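Local coordinates for uncharacterized protein (PDB 3P02), which is of unknown function but carries an N-terminal region of the E-set clan, a group of immunoglobulin-like beta domains, followed by a second, largely beta region, at residues L41-S46 against L96-G101; S60-T65 against Y144-L149. One frame throughout, in Å; residues are numbered along the deposited sequence. Where two conformers were deposited one is given.

Contact 1 of 2, residues L41-S46 against L96-G101; sequences LPVLVS and LTIPAG
Ile98 packs its terminal methyl against two valines of strand 36-45, Val43 and Val45, and these three side chains make nearly all of the contact. The backbones stay well apart: the nearest CA atoms, those of Val45 and Ile98, are 8.7 Å from each other, too far for strand pairing, so the join is made by side chains alone.

All the cross-segment interactions are apolar. Val45 and Ile98 meet tip to tip, with Val45 CG2 3.7 Å from Ile98 CD1; the same valine methyl also lies 4.1 Å from Ile98 CG2, so it borders both methyls of the isoleucine. Val43 approaches obliquely, and its CG1 comes within 3.9 Å of Ile98 CD1. An extended second torsion (chi2 172°) carries CD1 out from the CG1 branch, which lets this one methyl touch both valines. Val43 and Val45 stand on one face of their strand by alternation, whereas the CB of Leu44 points away from segment 96-101.

Backbone hydrogen bonding places each strand in its own sheet. Val43 and Val45 bond to Ala105 and Ser103, and Leu44 to Ser14, while strand 95-98 pairs with 55-61. Ala105 and Val57 also touch Ile98, Ala105 touches Val43 as well, and Ile13 and Phe15 lie against Val43.

Three buried, beta-branched hydrocarbon side chains meeting with no polar partner imply a dispersive and hydrophobic contact between two facing sheets, as in the core of a beta sandwich, in which shape rather than bond direction sets the fit.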
# COMPACT_ATOMS: atom_id res chain seq x y z
N LEU A 41 12.75 -7.91 -10.33
CA LEU A 41 13.27 -6.59 -10.63
C LEU A 41 14.19 -6.68 -11.88
O LEU A 41 15.23 -7.32 -11.79
CB LEU A 41 14.03 -6.08 -9.39
CG LEU A 41 14.73 -4.73 -9.50
CD1 LEU A 41 13.79 -3.63 -9.98
CD2 LEU A 41 15.30 -4.33 -8.15
N PRO A 42 13.82 -6.03 -13.02
CA PRO A 42 14.65 -6.15 -14.24
C PRO A 42 15.99 -5.45 -14.10
O PRO A 42 16.05 -4.31 -13.60
CB PRO A 42 13.79 -5.48 -15.34
CG PRO A 42 12.38 -5.51 -14.81
CD PRO A 42 12.56 -5.31 -13.30
N VAL A 43 17.04 -6.12 -14.60
CA VAL A 43 18.41 -5.64 -14.63
C VAL A 43 18.77 -5.48 -16.11
O VAL A 43 18.46 -6.39 -16.88
CB VAL A 43 19.34 -6.67 -13.89
CG1 VAL A 43 20.82 -6.30 -14.01
CG2 VAL A 43 18.94 -6.81 -12.42
N LEU A 44 19.40 -4.37 -16.50
CA LEU A 44 19.83 -4.14 -17.90
C LEU A 44 21.32 -4.00 -17.98
O LEU A 44 21.89 -3.30 -17.15
CB LEU A 44 19.24 -2.82 -18.45
CG LEU A 44 17.74 -2.58 -18.54
CD1 LEU A 44 17.47 -1.14 -18.91
CD2 LEU A 44 17.09 -3.46 -19.60
N VAL A 45 21.94 -4.56 -19.03
CA VAL A 45 23.36 -4.35 -19.34
C VAL A 45 23.31 -3.48 -20.59
O VAL A 45 22.84 -3.94 -21.64
CB VAL A 45 24.18 -5.66 -19.55
CG1 VAL A 45 25.66 -5.33 -19.72
CG2 VAL A 45 23.99 -6.65 -18.41
N SER A 46 23.71 -2.20 -20.48
CA SER A 46 23.68 -1.28 -21.62
C SER A 46 24.82 -1.56 -22.61
O SER A 46 24.83 -0.98 -23.70
CB SER A 46 23.71 0.17 -21.14
OG SER A 46 22.48 0.50 -20.49
N LEU A 96 24.69 -12.37 -8.71
CA LEU A 96 24.18 -12.98 -9.94
C LEU A 96 25.22 -12.90 -11.02
O LEU A 96 25.92 -11.89 -11.12
CB LEU A 96 22.92 -12.21 -10.41
CG LEU A 96 21.52 -12.78 -10.10
CD1 LEU A 96 21.08 -12.44 -8.72
CD2 LEU A 96 20.50 -12.13 -11.00
N THR A 97 25.31 -13.94 -11.85
CA THR A 97 26.19 -13.93 -13.01
C THR A 97 25.32 -13.65 -14.22
O THR A 97 24.27 -14.29 -14.40
CB THR A 97 26.96 -15.25 -13.14
OG1 THR A 97 27.90 -15.31 -12.07
CG2 THR A 97 27.70 -15.34 -14.48
N ILE A 98 25.71 -12.63 -15.01
CA ILE A 98 25.04 -12.34 -16.27
C ILE A 98 25.98 -12.84 -17.36
O ILE A 98 27.07 -12.28 -17.53
CB ILE A 98 24.64 -10.85 -16.48
CG1 ILE A 98 23.82 -10.30 -15.30
CG2 ILE A 98 23.91 -10.69 -17.82
CD1 ILE A 98 23.57 -8.75 -15.40
N PRO A 99 25.63 -13.93 -18.07
CA PRO A 99 26.54 -14.46 -19.11
C PRO A 99 26.84 -13.47 -20.23
O PRO A 99 26.00 -12.63 -20.57
CB PRO A 99 25.77 -15.66 -19.67
CG PRO A 99 24.80 -16.04 -18.61
CD PRO A 99 24.39 -14.73 -17.98
N ALA A 100 28.04 -13.61 -20.85
CA ALA A 100 28.39 -12.79 -22.01
C ALA A 100 27.34 -13.03 -23.10
O ALA A 100 26.85 -14.15 -23.24
CB ALA A 100 29.78 -13.20 -22.51
N GLY A 101 26.97 -11.98 -23.82
CA GLY A 101 25.95 -12.12 -24.87
C GLY A 101 24.52 -11.91 -24.39
O GLY A 101 23.60 -11.80 -25.21

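Contact 2 of 2, residues S60-T65 against Y144-L149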
# COMPACT_ATOMS: atom_id res chain seq x y z
N SER A 60 22.80 -4.87 -3.22
CA SER A 60 22.85 -4.63 -1.80
C SER A 60 21.82 -3.63 -1.39
O SER A 60 21.41 -2.78 -2.19
CB SER A 60 24.23 -4.11 -1.40
OG SER A 60 24.45 -2.81 -1.91
N LEU A 61 21.45 -3.71 -0.12
CA LEU A 61 20.62 -2.72 0.51
C LEU A 61 21.43 -1.42 0.51
O LEU A 61 22.60 -1.44 0.93
CB LEU A 61 20.29 -3.20 1.92
CG LEU A 61 19.59 -2.20 2.83
CD1 LEU A 61 18.13 -2.12 2.47
CD2 LEU A 61 19.77 -2.61 4.28
N ARG A 62 20.87 -0.33 -0.02
CA ARG A 62 21.60 0.94 -0.12
C ARG A 62 21.22 1.81 1.09
O ARG A 62 20.12 2.35 1.18
CB ARG A 62 21.30 1.57 -1.48
CG ARG A 62 22.20 2.72 -1.84
CD ARG A 62 23.69 2.43 -1.82
NE ARG A 62 24.34 3.74 -1.66
CZ ARG A 62 25.62 4.00 -1.88
NH1 ARG A 62 26.43 3.05 -2.35
NH2 ARG A 62 26.10 5.22 -1.67
N ASP A 63 22.16 1.90 2.05
CA ASP A 63 21.97 2.52 3.36
C ASP A 63 21.71 4.05 3.36
O ASP A 63 21.19 4.56 4.34
CB ASP A 63 23.18 2.18 4.25
CG ASP A 63 23.34 0.68 4.49
OD1 ASP A 63 22.32 -0.00 4.70
OD2 ASP A 63 24.50 0.19 4.48
N ASP A 64 22.06 4.78 2.26
CA ASP A 64 21.84 6.25 2.27
C ASP A 64 20.66 6.76 1.41
O ASP A 64 20.35 7.96 1.44
CB ASP A 64 23.11 6.95 1.76
CG ASP A 64 23.49 6.58 0.33
OD1 ASP A 64 22.87 5.64 -0.22
OD2 ASP A 64 24.50 7.11 -0.18
N THR A 65 20.04 5.88 0.61
CA THR A 65 19.00 6.30 -0.33
C THR A 65 17.79 6.93 0.29
O THR A 65 17.36 7.99 -0.17
CB THR A 65 18.51 5.09 -1.14
OG1 THR A 65 19.63 4.43 -1.70
CG2 THR A 65 17.51 5.48 -2.22
N TYR A 144 20.49 5.02 -13.18
CA TYR A 144 19.54 4.10 -12.55
C TYR A 144 20.22 2.92 -11.85
O TYR A 144 19.75 1.78 -11.98
CB TYR A 144 18.51 3.59 -13.59
CG TYR A 144 17.90 4.68 -14.44
CD1 TYR A 144 16.86 5.46 -13.95
CD2 TYR A 144 18.40 4.96 -15.71
CE1 TYR A 144 16.32 6.50 -14.72
CE2 TYR A 144 17.87 6.00 -16.48
CZ TYR A 144 16.81 6.75 -15.99
OH TYR A 144 16.28 7.77 -16.75
N ARG A 145 21.27 3.19 -11.05
CA ARG A 145 21.92 2.10 -10.32
C ARG A 145 21.10 1.61 -9.13
O ARG A 145 21.33 0.49 -8.68
CB ARG A 145 23.31 2.52 -9.78
CG ARG A 145 24.29 3.03 -10.80
CD ARG A 145 24.55 2.09 -11.96
NE ARG A 145 25.54 2.76 -12.80
CZ ARG A 145 25.66 2.64 -14.11
NH1 ARG A 145 24.86 1.81 -14.78
NH2 ARG A 145 26.54 3.38 -14.78
N THR A 146 20.16 2.43 -8.64
CA THR A 146 19.37 2.16 -7.43
C THR A 146 17.86 2.20 -7.71
O THR A 146 17.35 3.13 -8.33
CB THR A 146 19.79 3.20 -6.36
OG1 THR A 146 21.17 2.97 -6.10
CG2 THR A 146 19.02 3.05 -5.04
N ALA A 147 17.16 1.17 -7.22
CA ALA A 147 15.70 1.05 -7.28
C ALA A 147 15.14 1.09 -5.86
O ALA A 147 15.78 0.58 -4.92
CB ALA A 147 15.33 -0.28 -7.94
N VAL A 148 13.99 1.74 -5.67
CA VAL A 148 13.37 1.77 -4.34
C VAL A 148 12.01 1.11 -4.47
O VAL A 148 11.16 1.62 -5.21
CB VAL A 148 13.26 3.19 -3.75
CG1 VAL A 148 12.62 3.11 -2.35
CG2 VAL A 148 14.62 3.85 -3.68
N LEU A 149 11.80 -0.01 -3.76
CA LEU A 149 10.56 -0.76 -3.89
C LEU A 149 9.67 -0.55 -2.69
O LEU A 149 10.14 -0.69 -1.55
CB LEU A 149 10.85 -2.26 -4.05
CG LEU A 149 11.86 -2.65 -5.13
CD1 LEU A 149 12.06 -4.16 -5.11
CD2 LEU A 149 11.36 -2.20 -6.53
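The type I beta turn from Arg62 to Thr65, which links strand 55-61 to helix 65-74, sets Thr65 against Thr146 and Val148 of strand 146-154. That strand lies two places away in the same mixed sheet, with 122-130 between: Arg62 has a backbone hydrogen bond to Pro125, and Ala147 has one to Leu126.

Thr65 does most of the touching. Its CG2 is 3.6 Å from CG2 of Val148, and the two side chains meet tip to tip. Thr146 meets Thr65 in the same manner, its CG2 methyl lying 3.7 Å from Thr65 OG1 and 4.0 Å from Thr65 CG2. A chi1 of -52° puts Thr65 OG1 beside the backbone N and CG2 anti to it, so that both branches border the Thr146 methyl. At the margin, Arg62 CG passes 4.4 Å from Thr146 OG1, too far for more than loose packing. Alternation puts Thr146 and Val148 on one side of the strand, Thr146 CB pointing toward segment 60-65 and Val148 reaching Thr65 through CG2, while Ala147 CB points away.

Within the turn, Arg62 holds Asp64 side-on with two nitrogens. NE bonds to Asp64 OD1 at 2.8 Å and NH2 to Asp64 OD2 at 2.9 Å. Both oxygens lie near the guanidinium plane, but the nitrogens approach on the syn side, 31° out of the carboxylate plane. Such a bidentate salt bridge fixes the rotation of the guanidinium and ties together two turn residues.

Helix 65-74 thus lays its first residue on a face of the mixed sheet, a helical insertion between strands consistent with a decorated E-set fold.

How the contacts relate
The centres of contacts 1 and 2 lie about 17 Å apart, yet their segments touch: Leu41 CD2, from the start of segment 41-46, lies 4.0 Å from Ala147 CB. Ala147 therefore faces strand 36-45, whereas contact 2 uses the other face of its strand. Along the chain the segments alternate (41-46, 60-65, 96-101, 144-149), and strand 55-61 pairs with 95-98, so the sheet facing the valines of contact 1 also carries the turn of contact 2. With the function unknown, neither contact can be tied to an active site. A bound 1,2-ethanediol, probably from the crystallisation liquor, lies about 3 Å from the Arg62 side chain at contact 2.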